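Local coordinates for ancillary protein 1 (PDB 2XI9) that acts as an adhesin presented on a streptococcal pilus, with an unusual internal thioester bond that is required for efficient interaction with host cells, at residues Lys176-Thr179 against Pro180-Thr184; Arg195-Phe198 against Lys199-Val202; Lys222-Arg225 against Glu226-Gln229; Ala244-Leu247 against Ala248-Tyr251; Asp261-Lys264 against Asp265-Gly268. One frame throughout, in Å; residues are numbered along the deposited sequence.

Contact 1 (Lys176-Thr179 against Pro180-Thr184)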
loop_
_atom_site.group_PDB
_atom_site.type_symbol
_atom_site.label_atom_id
_atom_site.label_comp_id
_atom_site.label_asym_id
_atom_site.label_seq_id
_atom_site.Cartn_x
_atom_site.Cartn_y
_atom_site.Cartn_z
ATOM N N LYS A 176 -8.343 -12.770 16.396
ATOM C CA LYS A 176 -8.045 -12.899 17.826
ATOM C C LYS A 176 -6.734 -13.646 18.065
ATOM O O LYS A 176 -6.023 -13.355 19.036
ATOM C CB LYS A 176 -9.195 -13.564 18.585
ATOM C CG LYS A 176 -10.459 -12.718 18.579
ATOM C CD LYS A 176 -11.564 -13.313 19.395
ATOM C CE LYS A 176 -12.153 -14.542 18.759
ATOM N NZ LYS A 176 -13.367 -15.006 19.485
ATOM N N THR A 177 -6.417 -14.600 17.189
ATOM C CA THR A 177 -5.121 -15.261 17.212
ATOM C C THR A 177 -4.423 -15.077 15.870
ATOM O O THR A 177 -5.071 -14.759 14.840
ATOM C CB THR A 177 -5.252 -16.775 17.603
ATOM O OG1 THR A 177 -6.051 -17.464 16.638
ATOM C CG2 THR A 177 -5.895 -16.921 18.957
HETATM N N MSE A 178 -3.098 -15.203 15.891
HETATM C CA MSE A 178 -2.281 -15.032 14.688
HETATM C C MSE A 178 -2.538 -16.207 13.766
HETATM O O MSE A 178 -2.637 -17.341 14.222
HETATM C CB MSE A 178 -0.799 -14.995 15.047
HETATM C CG MSE A 178 -0.372 -13.743 15.742
HETATM SE SE MSE A 178 1.390 -14.021 16.501
HETATM C CE MSE A 178 1.803 -12.103 16.673
ATOM N N THR A 179 -2.672 -15.949 12.470
ATOM C CA THR A 179 -2.868 -17.069 11.550
ATOM C C THR A 179 -1.550 -17.841 11.410
ATOM O O THR A 179 -0.472 -17.297 11.664
ATOM C CB THR A 179 -3.317 -16.599 10.172
ATOM O OG1 THR A 179 -2.218 -15.936 9.545
ATOM C CG2 THR A 179 -4.555 -15.644 10.254
ATOM N N PRO A 180 -1.627 -19.110 10.978
ATOM C CA PRO A 180 -0.390 -19.858 10.727
ATOM C C PRO A 180 0.456 -19.246 9.591
ATOM O O PRO A 180 1.686 -19.278 9.643
ATOM C CB PRO A 180 -0.871 -21.272 10.365
ATOM C CG PRO A 180 -2.350 -21.212 10.217
ATOM C CD PRO A 180 -2.846 -19.915 10.779
ATOM N N ASP A 181 -0.192 -18.662 8.597
ATOM C CA ASP A 181 0.542 -17.994 7.518
ATOM C C ASP A 181 1.421 -16.846 8.059
ATOM O O ASP A 181 2.540 -16.622 7.576
ATOM C CB ASP A 181 -0.416 -17.491 6.452
ATOM C CG ASP A 181 -1.016 -18.630 5.590
ATOM O OD1 ASP A 181 -0.297 -19.593 5.225
ATOM O OD2 ASP A 181 -2.224 -18.542 5.279
ATOM N N PHE A 182 0.937 -16.132 9.072
ATOM C CA PHE A 182 1.758 -15.068 9.666
ATOM C C PHE A 182 2.844 -15.659 10.535
ATOM O O PHE A 182 4.017 -15.333 10.367
ATOM C CB PHE A 182 0.908 -14.085 10.469
ATOM C CG PHE A 182 1.718 -13.030 11.182
ATOM C CD1 PHE A 182 2.292 -11.987 10.469
ATOM C CD2 PHE A 182 1.900 -13.083 12.565
ATOM C CE1 PHE A 182 3.050 -11.010 11.111
ATOM C CE2 PHE A 182 2.649 -12.110 13.222
ATOM C CZ PHE A 182 3.227 -11.070 12.489
ATOM N N THR A 183 2.456 -16.577 11.422
ATOM C CA THR A 183 3.381 -17.187 12.373
ATOM C C THR A 183 4.527 -17.957 11.722
ATOM O O THR A 183 5.660 -17.861 12.166
ATOM C CB THR A 183 2.649 -18.122 13.342
ATOM O OG1 THR A 183 1.594 -17.392 13.990
ATOM C CG2 THR A 183 3.615 -18.645 14.377
ATOM N N THR A 184 4.235 -18.695 10.654
ATOM C CA THR A 184 5.276 -19.424 9.928
ATOM C C THR A 184 6.117 -18.477 9.050
ATOM O O THR A 184 7.141 -18.882 8.488
ATOM C CB THR A 184 4.664 -20.511 9.028
ATOM O OG1 THR A 184 3.776 -19.892 8.099
ATOM C CG2 THR A 184 3.898 -21.529 9.840
#
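Selenomethionine M178 lies beside the first turn of helix 180-183 and meets F182 and T183 along its whole length. At the root, CB of M178 packs against T183 OG1 at 3.5 Å. Its CG comes next, 4.0 Å from F182 CD2. The chain is extended beyond CG and so carries the selenium along the ring's rim, 5.2 Å from the F182 ring centroid and 85° off the normal. The methyl CE finishes the contact 3.6 Å from F182 CE2, near the ring plane. A long, flexible, apolar chain suits this course along an aromatic edge.

T179 supplies the polar half. Its first torsion (chi1 70°) sets OG1 between the backbone N and the carbonyl carbon, from where it accepts F182 N at 3.2 Å. T179 O takes T183 N at 3.0 Å and also T183 OG1, which approaches at 3.1 Å from above the carbonyl plane. P180 fits the first helical position, where no amide hydrogen is needed. Outside the turn, T179 N donates to E126 OE2, and both M178 and F182 touch E126. A threonine N-cap followed by proline is a classic helix start, to which this one adds a Met-aromatic contact.

Contact 2 (Arg195-Phe198 against Lys199-Val202)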
loop_
_atom_site.group_PDB
_atom_site.type_symbol
_atom_site.label_atom_id
_atom_site.label_comp_id
_atom_site.label_asym_id
_atom_site.label_seq_id
_atom_site.Cartn_x
_atom_site.Cartn_y
_atom_site.Cartn_z
ATOM N N ARG A 195 2.216 6.835 0.437
ATOM C CA ARG A 195 2.736 7.766 -0.505
ATOM C C ARG A 195 3.499 6.909 -1.546
ATOM O O ARG A 195 4.004 5.829 -1.242
ATOM C CB ARG A 195 3.676 8.774 0.152
ATOM C CG ARG A 195 3.212 9.430 1.499
ATOM C CD ARG A 195 4.338 10.231 2.117
ATOM N NE ARG A 195 3.926 10.878 3.378
ATOM C CZ ARG A 195 4.747 11.530 4.203
ATOM N NH1 ARG A 195 6.044 11.625 3.959
ATOM N NH2 ARG A 195 4.258 12.098 5.301
ATOM N N ASP A 196 3.567 7.372 -2.767
ATOM C CA ASP A 196 4.338 6.654 -3.786
ATOM C C ASP A 196 3.745 5.264 -3.990
ATOM O O ASP A 196 4.455 4.249 -3.931
ATOM C CB ASP A 196 5.807 6.563 -3.350
ATOM C CG ASP A 196 6.748 6.104 -4.461
ATOM O OD1 ASP A 196 6.465 6.382 -5.660
ATOM O OD2 ASP A 196 7.794 5.470 -4.095
ATOM N N LEU A 197 2.441 5.240 -4.200
ATOM C CA LEU A 197 1.647 4.029 -4.226
ATOM C C LEU A 197 1.396 3.511 -5.664
ATOM O O LEU A 197 0.953 2.381 -5.860
ATOM C CB LEU A 197 0.305 4.267 -3.556
ATOM C CG LEU A 197 0.297 4.562 -2.041
ATOM C CD1 LEU A 197 -1.113 4.566 -1.520
ATOM C CD2 LEU A 197 1.176 3.477 -1.350
ATOM N N PHE A 198 1.606 4.366 -6.646
ATOM C CA PHE A 198 1.293 4.023 -8.027
ATOM C C PHE A 198 1.998 2.746 -8.454
ATOM O O PHE A 198 1.421 1.925 -9.176
ATOM C CB PHE A 198 1.724 5.154 -8.956
ATOM C CG PHE A 198 1.116 5.077 -10.311
ATOM C CD1 PHE A 198 1.798 4.513 -11.370
ATOM C CD2 PHE A 198 -0.166 5.568 -10.514
ATOM C CE1 PHE A 198 1.214 4.473 -12.651
ATOM C CE2 PHE A 198 -0.760 5.510 -11.772
ATOM C CZ PHE A 198 -0.067 4.980 -12.835
ATOM N N LYS A 199 3.245 2.595 -8.004
ATOM C CA LYS A 199 4.075 1.440 -8.326
ATOM C C LYS A 199 3.463 0.102 -7.909
ATOM O O LYS A 199 3.872 -0.920 -8.465
ATOM C CB LYS A 199 5.469 1.562 -7.712
ATOM C CG LYS A 199 5.481 1.539 -6.190
ATOM C CD LYS A 199 6.857 1.723 -5.619
ATOM C CE LYS A 199 7.487 3.005 -6.026
ATOM N NZ LYS A 199 8.686 3.311 -5.186
ATOM N N TYR A 200 2.511 0.101 -6.960
ATOM C CA TYR A 200 1.891 -1.147 -6.509
ATOM C C TYR A 200 0.703 -1.616 -7.346
ATOM O O TYR A 200 0.181 -2.706 -7.107
ATOM C CB TYR A 200 1.519 -1.078 -5.034
ATOM C CG TYR A 200 2.685 -0.681 -4.186
ATOM C CD1 TYR A 200 3.720 -1.558 -3.961
ATOM C CD2 TYR A 200 2.779 0.601 -3.645
ATOM C CE1 TYR A 200 4.829 -1.192 -3.218
ATOM C CE2 TYR A 200 3.875 0.986 -2.893
ATOM C CZ TYR A 200 4.902 0.078 -2.677
ATOM O OH TYR A 200 6.000 0.454 -1.948
ATOM N N THR A 201 0.253 -0.785 -8.294
ATOM C CA THR A 201 -0.935 -1.081 -9.099
ATOM C C THR A 201 -0.616 -1.987 -10.256
ATOM O O THR A 201 0.488 -1.972 -10.785
ATOM C CB THR A 201 -1.590 0.174 -9.679
ATOM O OG1 THR A 201 -0.664 0.850 -10.547
ATOM C CG2 THR A 201 -2.052 1.080 -8.542
ATOM N N VAL A 202 -1.620 -2.741 -10.685
ATOM C CA VAL A 202 -1.477 -3.669 -11.819
ATOM C C VAL A 202 -2.110 -3.132 -13.102
ATOM O O VAL A 202 -1.535 -3.300 -14.165
ATOM C CB VAL A 202 -2.118 -5.021 -11.435
ATOM C CG1 VAL A 202 -2.239 -5.922 -12.606
ATOM C CG2 VAL A 202 -1.286 -5.693 -10.330
HETATM O O HOH W 1 4.684 5.104 -7.256
HETATM O O HOH W 2 6.389 3.187 -1.599
#
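D196 and K199 face each other across a short 3-10 turn in the loop between strand 189-193 and helix 209-222. The ionic part is a salt bridge of 2.6 Å from K199 NZ to D196 OD2, with the ammonium approaching from above the carboxylate plane. K199 can reach back because chi1 (65°) sets its CG between the backbone N and the carbonyl carbon, near D196 O, and a bend at chi3 (59°) then turns CE and NZ toward the acid. The ammonium has a second partner in E328, and two acids around one lysine probably favour its charged form.

Water extends the polar network. One molecule donates to D196 OD1 at 2.7 Å and accepts from K199 N, so both carboxylate oxygens of D196 serve the turn. Another joins D196 O to Y200 OH, from which it lies 2.8 Å away.

L197 and Y200 form the inward, apolar part, with L197 CD2 4.0 Å from Y200 CE2. A leucine and a tyrosine suit this buried side: L197 also touches F212 and L213 of helix 209-222, and both it and Y200 meet F300 of strand 299-303. As the lysine chain passes the Y200 ring, K199 CG lies on one face, 3.6 Å above the plane and over its centre. F198 meets F212 edge-to-face.

Backbone bonds close the turn. Y200 N reaches L197 O at 3.0 Å, the i to i+3 spacing of a 3-10 helix, and T201 N repeats it with F198 O. The same oxygen takes a second donor, T201 OG1, at 2.7 Å and in the carbonyl plane.

Contact 3 (Lys222-Arg225 against Glu226-Gln229)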
loop_
_atom_site.group_PDB
_atom_site.type_symbol
_atom_site.label_atom_id
_atom_site.label_comp_id
_atom_site.label_asym_id
_atom_site.label_seq_id
_atom_site.Cartn_x
_atom_site.Cartn_y
_atom_site.Cartn_z
ATOM N N LYS A 222 -14.295 9.268 1.936
ATOM C CA LYS A 222 -15.778 9.307 1.881
ATOM C C LYS A 222 -16.345 7.927 2.063
ATOM O O LYS A 222 -17.537 7.778 2.236
ATOM C CB LYS A 222 -16.322 9.917 0.566
ATOM C CG LYS A 222 -16.444 11.391 0.537
ATOM C CD LYS A 222 -17.428 11.933 1.532
ATOM C CE LYS A 222 -17.998 13.283 1.102
ATOM N NZ LYS A 222 -19.238 13.551 1.929
ATOM N N GLY A 223 -15.486 6.925 2.056
ATOM C CA GLY A 223 -15.880 5.558 2.218
ATOM C C GLY A 223 -15.950 4.994 3.620
ATOM O O GLY A 223 -16.015 5.726 4.626
ATOM N N TYR A 224 -15.955 3.671 3.690
ATOM C CA TYR A 224 -16.085 3.013 4.984
ATOM C C TYR A 224 -14.723 2.931 5.663
ATOM O O TYR A 224 -13.793 2.292 5.159
ATOM C CB TYR A 224 -16.654 1.627 4.816
ATOM C CG TYR A 224 -16.907 0.900 6.070
ATOM C CD1 TYR A 224 -18.041 1.187 6.847
ATOM C CD2 TYR A 224 -16.054 -0.082 6.510
ATOM C CE1 TYR A 224 -18.290 0.499 7.996
ATOM C CE2 TYR A 224 -16.298 -0.756 7.671
ATOM C CZ TYR A 224 -17.401 -0.469 8.413
ATOM O OH TYR A 224 -17.685 -1.180 9.555
ATOM N N ARG A 225 -14.633 3.548 6.828
ATOM C CA ARG A 225 -13.374 3.634 7.533
ATOM C C ARG A 225 -13.354 2.961 8.866
ATOM O O ARG A 225 -12.294 2.516 9.280
ATOM C CB ARG A 225 -12.975 5.078 7.715
ATOM C CG ARG A 225 -12.577 5.717 6.409
ATOM C CD ARG A 225 -12.148 7.149 6.662
ATOM N NE ARG A 225 -10.818 7.192 7.282
ATOM C CZ ARG A 225 -10.200 8.291 7.698
ATOM N NH1 ARG A 225 -10.803 9.492 7.642
ATOM N NH2 ARG A 225 -8.999 8.177 8.253
ATOM N N GLU A 226 -14.498 2.872 9.541
ATOM C CA GLU A 226 -14.518 2.412 10.919
ATOM C C GLU A 226 -15.770 1.621 11.255
ATOM O O GLU A 226 -16.898 2.066 10.972
ATOM C CB GLU A 226 -14.450 3.612 11.864
ATOM C CG GLU A 226 -13.134 4.415 11.855
ATOM C CD GLU A 226 -12.014 3.803 12.733
ATOM O OE1 GLU A 226 -12.300 2.921 13.573
ATOM O OE2 GLU A 226 -10.848 4.230 12.591
ATOM N N LYS A 227 -15.586 0.482 11.930
ATOM C CA LYS A 227 -16.720 -0.264 12.444
ATOM C C LYS A 227 -17.638 0.660 13.213
ATOM O O LYS A 227 -17.190 1.453 14.041
ATOM C CB LYS A 227 -16.292 -1.397 13.368
ATOM C CG LYS A 227 -15.772 -2.637 12.681
ATOM C CD LYS A 227 -15.053 -3.574 13.684
ATOM C CE LYS A 227 -14.992 -5.029 13.196
ATOM N NZ LYS A 227 -13.769 -5.721 13.716
ATOM N N GLY A 228 -18.939 0.532 12.974
ATOM C CA GLY A 228 -19.937 1.354 13.659
ATOM C C GLY A 228 -20.138 2.763 13.123
ATOM O O GLY A 228 -21.004 3.473 13.599
ATOM N N GLN A 229 -19.365 3.209 12.139
ATOM C CA GLN A 229 -19.537 4.588 11.671
ATOM C C GLN A 229 -20.953 4.829 11.130
ATOM O O GLN A 229 -21.604 3.922 10.660
ATOM C CB GLN A 229 -18.513 4.976 10.604
ATOM C CG GLN A 229 -18.760 4.420 9.220
ATOM C CD GLN A 229 -17.747 4.945 8.225
ATOM O OE1 GLN A 229 -16.565 4.685 8.357
ATOM N NE2 GLN A 229 -18.206 5.661 7.219
#
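Q229 reaches back alongside Y224 because chi1 (76°) places its CG between the backbone N and the carbonyl carbon, and the chain then runs out extended. Y224 turns its ring to meet it, with CG anti to the backbone N (chi1 -176°). The two side chains pass obliquely, with 25° between the amide and ring planes, and Q229 CD stands 4.0 Å from Y224 CD1.

The amide binds the backbone leading into the turn, from G223 to E226. Q229 OE1 accepts R225 N at 2.7 Å and E226 N at 3.0 Å, the latter in the carbonyl plane, while NE2 gives a weak bond of 3.4 Å to G223 O. A glutamine suits the place, since one side chain offers both an acceptor and a donor. A type II beta turn from E226 to Q229 is closed by Q229 N on E226 O at 3.0 Å, with G228 at positive phi. Y224 OH passes 3.2 Å from K227 CA, and its hydrogen-bond partner is E238.

The loop connects helix 209-222 to helix 238-253. Y224 and Q229 both pack on L241 of the latter helix, while Y224 O accepts from Y159 of strand 155-160 and R225 NH2 donates to T314 O, next to strand 311-313.

Contact 4 (Ala244-Leu247 against Ala248-Tyr251)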
loop_
_atom_site.group_PDB
_atom_site.type_symbol
_atom_site.label_atom_id
_atom_site.label_comp_id
_atom_site.label_asym_id
_atom_site.label_seq_id
_atom_site.Cartn_x
_atom_site.Cartn_y
_atom_site.Cartn_z
ATOM N N ALA A 244 -18.695 -0.986 -1.566
ATOM C CA ALA A 244 -18.660 0.109 -2.519
ATOM C C ALA A 244 -17.279 0.737 -2.484
ATOM O O ALA A 244 -16.755 1.090 -3.526
ATOM C CB ALA A 244 -19.767 1.138 -2.196
ATOM N N THR A 245 -16.702 0.889 -1.267
ATOM C CA THR A 245 -15.357 1.441 -1.062
ATOM C C THR A 245 -14.327 0.536 -1.742
ATOM O O THR A 245 -13.419 1.026 -2.430
ATOM C CB THR A 245 -15.016 1.689 0.495
ATOM O OG1 THR A 245 -16.114 2.399 1.140
ATOM C CG2 THR A 245 -13.746 2.484 0.679
ATOM N N GLN A 246 -14.458 -0.774 -1.560
ATOM C CA GLN A 246 -13.511 -1.705 -2.152
ATOM C C GLN A 246 -13.544 -1.606 -3.683
ATOM O O GLN A 246 -12.506 -1.624 -4.344
ATOM C CB GLN A 246 -13.831 -3.142 -1.714
ATOM C CG GLN A 246 -12.878 -4.228 -2.288
ATOM C CD GLN A 246 -11.438 -4.062 -1.863
ATOM O OE1 GLN A 246 -11.049 -4.547 -0.810
ATOM N NE2 GLN A 246 -10.625 -3.435 -2.711
ATOM N N LEU A 247 -14.742 -1.553 -4.234
ATOM C CA LEU A 247 -14.894 -1.488 -5.704
ATOM C C LEU A 247 -14.369 -0.143 -6.243
ATOM O O LEU A 247 -13.799 -0.099 -7.290
ATOM C CB LEU A 247 -16.355 -1.731 -6.098
ATOM C CG LEU A 247 -16.675 -1.670 -7.598
ATOM C CD1 LEU A 247 -15.862 -2.744 -8.309
ATOM C CD2 LEU A 247 -18.216 -1.797 -7.865
ATOM N N ALA A 248 -14.575 0.952 -5.501
ATOM C CA ALA A 248 -14.083 2.271 -5.874
ATOM C C ALA A 248 -12.549 2.284 -5.882
ATOM O O ALA A 248 -11.953 2.859 -6.753
ATOM C CB ALA A 248 -14.634 3.355 -4.932
ATOM N N ILE A 249 -11.933 1.561 -4.961
ATOM C CA ILE A 249 -10.477 1.399 -4.991
ATOM C C ILE A 249 -10.057 0.640 -6.271
ATOM O O ILE A 249 -9.161 1.091 -6.987
ATOM C CB ILE A 249 -9.958 0.689 -3.711
ATOM C CG1 ILE A 249 -10.099 1.608 -2.475
ATOM C CG2 ILE A 249 -8.500 0.139 -3.956
ATOM C CD1 ILE A 249 -9.250 2.886 -2.481
ATOM N N TYR A 250 -10.748 -0.466 -6.573
ATOM C CA TYR A 250 -10.464 -1.252 -7.771
ATOM C C TYR A 250 -10.662 -0.456 -9.070
ATOM O O TYR A 250 -9.961 -0.697 -10.041
ATOM C CB TYR A 250 -11.331 -2.507 -7.816
ATOM C CG TYR A 250 -10.982 -3.612 -6.834
ATOM C CD1 TYR A 250 -9.696 -3.738 -6.288
ATOM C CD2 TYR A 250 -11.928 -4.533 -6.467
ATOM C CE1 TYR A 250 -9.380 -4.761 -5.428
ATOM C CE2 TYR A 250 -11.608 -5.595 -5.597
ATOM C CZ TYR A 250 -10.337 -5.686 -5.078
ATOM O OH TYR A 250 -10.011 -6.722 -4.230
ATOM N N TYR A 251 -11.623 0.468 -9.069
ATOM C CA TYR A 251 -11.826 1.382 -10.164
ATOM C C TYR A 251 -10.525 2.095 -10.557
ATOM O O TYR A 251 -10.242 2.221 -11.741
ATOM C CB TYR A 251 -12.955 2.383 -9.838
ATOM C CG TYR A 251 -13.207 3.412 -10.937
ATOM C CD1 TYR A 251 -12.518 4.622 -10.966
ATOM C CD2 TYR A 251 -14.090 3.149 -11.964
ATOM C CE1 TYR A 251 -12.733 5.548 -11.986
ATOM C CE2 TYR A 251 -14.313 4.083 -12.981
ATOM C CZ TYR A 251 -13.629 5.269 -12.981
ATOM O OH TYR A 251 -13.836 6.183 -13.993
#
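Q246 and Y250 stand one turn apart on the alpha-helix 238-253, and the amide NE2 of Q246 lies over one face of the Y250 ring. Q246 leaves the backbone with CG anti to N (chi1 -180°), then bends at chi2 (62°), which folds the amide toward the C-terminal end of the helix. In Y250 the first torsion leaves CG beside the backbone N, so its ring comes back to meet the glutamine. The two planes are 25° apart. Q246 CG adds an aliphatic contact of 3.8 Å to Y250 CE2.

The amide polar end is also used: NE2 donates to C160 O of strand 155-160, and C160, the chain's lone cysteine, is probably the one in the internal thioester. A glutamine fits here because its flat amide can lie on an aromatic face and still donate.

Regular i to i+4 bonds hold the backbone, such as Y251 N to L247 O at 2.9 Å. Small A248 leaves room for close packing by V219 and V284 of the flanking helices 209-222 and 274-288. I249 meets I216 and V219, and its CG1 lies 3.4 Å from T245 O. Q246 NE2 stands 3.2 Å above the plane of the Y250 ring, offset toward the rim and 3.3 Å from CE1.

Contact 5 (Asp261-Lys264 against Asp265-Gly268)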
loop_
_atom_site.group_PDB
_atom_site.type_symbol
_atom_site.label_atom_id
_atom_site.label_comp_id
_atom_site.label_asym_id
_atom_site.label_seq_id
_atom_site.Cartn_x
_atom_site.Cartn_y
_atom_site.Cartn_z
ATOM N N ASP A 261 -23.510 -5.216 -15.705
ATOM C CA ASP A 261 -23.249 -6.376 -16.547
ATOM C C ASP A 261 -21.777 -6.801 -16.514
ATOM O O ASP A 261 -21.467 -7.999 -16.553
ATOM C CB ASP A 261 -23.767 -6.152 -17.970
ATOM C CG ASP A 261 -25.276 -6.153 -18.038
ATOM O OD1 ASP A 261 -25.906 -6.953 -17.297
ATOM O OD2 ASP A 261 -25.850 -5.367 -18.832
ATOM N N LYS A 262 -20.866 -5.837 -16.395
ATOM C CA LYS A 262 -19.448 -6.173 -16.325
ATOM C C LYS A 262 -19.062 -6.777 -14.966
ATOM O O LYS A 262 -18.101 -7.537 -14.884
ATOM C CB LYS A 262 -18.588 -4.933 -16.627
ATOM C CG LYS A 262 -18.815 -4.392 -18.064
ATOM C CD LYS A 262 -17.570 -3.715 -18.643
ATOM C CE LYS A 262 -17.895 -2.900 -19.923
ATOM N NZ LYS A 262 -17.936 -1.389 -19.715
ATOM N N LEU A 263 -19.798 -6.422 -13.912
ATOM C CA LEU A 263 -19.505 -6.863 -12.531
ATOM C C LEU A 263 -20.034 -8.268 -12.209
ATOM O O LEU A 263 -19.656 -8.838 -11.199
ATOM C CB LEU A 263 -20.093 -5.839 -11.521
ATOM C CG LEU A 263 -19.418 -4.468 -11.539
ATOM C CD1 LEU A 263 -20.169 -3.420 -10.710
ATOM C CD2 LEU A 263 -17.989 -4.615 -11.037
ATOM N N LYS A 264 -20.879 -8.824 -13.075
ATOM C CA LYS A 264 -21.530 -10.137 -12.846
ATOM C C LYS A 264 -20.613 -11.224 -12.302
ATOM O O LYS A 264 -20.972 -11.958 -11.383
ATOM C CB LYS A 264 -22.127 -10.671 -14.150
ATOM C CG LYS A 264 -23.406 -10.015 -14.552
ATOM C CD LYS A 264 -23.974 -10.713 -15.799
ATOM C CE LYS A 264 -25.156 -9.958 -16.384
ATOM N NZ LYS A 264 -26.099 -10.884 -17.078
ATOM N N ASP A 265 -19.431 -11.305 -12.889
ATOM C CA ASP A 265 -18.456 -12.331 -12.616
ATOM C C ASP A 265 -17.180 -11.717 -12.023
ATOM O O ASP A 265 -16.137 -12.370 -11.988
ATOM C CB ASP A 265 -18.141 -13.042 -13.949
ATOM C CG ASP A 265 -17.952 -12.042 -15.121
ATOM O OD1 ASP A 265 -17.614 -10.840 -14.866
ATOM O OD2 ASP A 265 -18.168 -12.446 -16.292
ATOM N N TYR A 266 -17.266 -10.485 -11.535
ATOM C CA TYR A 266 -16.076 -9.747 -11.078
ATOM C C TYR A 266 -15.922 -9.826 -9.581
ATOM O O TYR A 266 -16.480 -9.016 -8.852
ATOM C CB TYR A 266 -16.167 -8.273 -11.509
ATOM C CG TYR A 266 -14.889 -7.506 -11.308
ATOM C CD1 TYR A 266 -13.816 -7.689 -12.165
ATOM C CD2 TYR A 266 -14.761 -6.554 -10.275
ATOM C CE1 TYR A 266 -12.631 -6.983 -11.991
ATOM C CE2 TYR A 266 -13.608 -5.824 -10.121
ATOM C CZ TYR A 266 -12.534 -6.043 -10.963
ATOM O OH TYR A 266 -11.350 -5.360 -10.794
ATOM N N HIS A 267 -15.112 -10.778 -9.126
ATOM C CA HIS A 267 -14.767 -10.913 -7.683
ATOM C C HIS A 267 -15.930 -10.780 -6.698
ATOM O O HIS A 267 -15.809 -10.150 -5.649
ATOM C CB HIS A 267 -13.662 -9.936 -7.296
ATOM C CG HIS A 267 -12.492 -9.987 -8.219
ATOM N ND1 HIS A 267 -11.564 -11.000 -8.176
ATOM C CD2 HIS A 267 -12.132 -9.187 -9.251
ATOM C CE1 HIS A 267 -10.660 -10.805 -9.122
ATOM N NE2 HIS A 267 -10.975 -9.705 -9.778
ATOM N N GLY A 268 -17.043 -11.410 -7.007
ATOM C CA GLY A 268 -18.178 -11.401 -6.085
ATOM C C GLY A 268 -19.084 -10.188 -6.191
ATOM O O GLY A 268 -20.171 -10.205 -5.620
#
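K262 O faces D265 OD1 at 3.3 Å, where two acceptors come close without a hydrogen bond. The first torsion of D265 (chi1 44°) brings the carboxylate to this side of the turn. K262 N, one peptide earlier, is taken by D259 OD2.

L263 is the buried residue of the turn, and leucine suits it because it packs between the Y266 ring and L247 of helix 238-253. Its CD2 meets Y266 CD2 at 3.8 Å, the side chains crossing at a slant. L263 O accepts Y266 N at 2.9 Å, with the donor well above the carbonyl plane. This bond closes a type I beta turn from L263 to Y266, by which the chain leaves the weakly bonded helix 260-263 and enters the loop toward helix 274-288.

K264 occupies the exposed second position of that turn. Its extended chain runs back alongside the helix, and NZ makes a long salt bridge of 3.9 Å with D261 OD1, as suits a charged residue at the surface. Beyond the turn, Y266 has CG anti to the backbone N (chi1 -169°), and the ring reaches A163, A256 and Y250. H267 CD2 lies 3.4 Å above the plane of that ring, over its centre.

Overall arrangement
The five contacts follow one another in series along the chain, all in the thioester domain. Contacts 3, 4 and 5 form a continuous cluster around helix 238-253: Y224 N of contact 3 probably hydrogen-bonds to T245 OG1 of contact 4, and L247 of contact 4 packs against L263 of contact 5. Their centres are about 14 Å and 13 Å apart in turn. Contact 2, close to the spatial centre of the chain, stands about 16 Å from contact 4, centre to centre, beside helix 209-222 and strand 299-303. Contact 1 is remote: its nearest atoms stay about 9 Å from contact 3 and farther from the rest. Contacts 3 and 4 also meet strand 155-160, which carries C160.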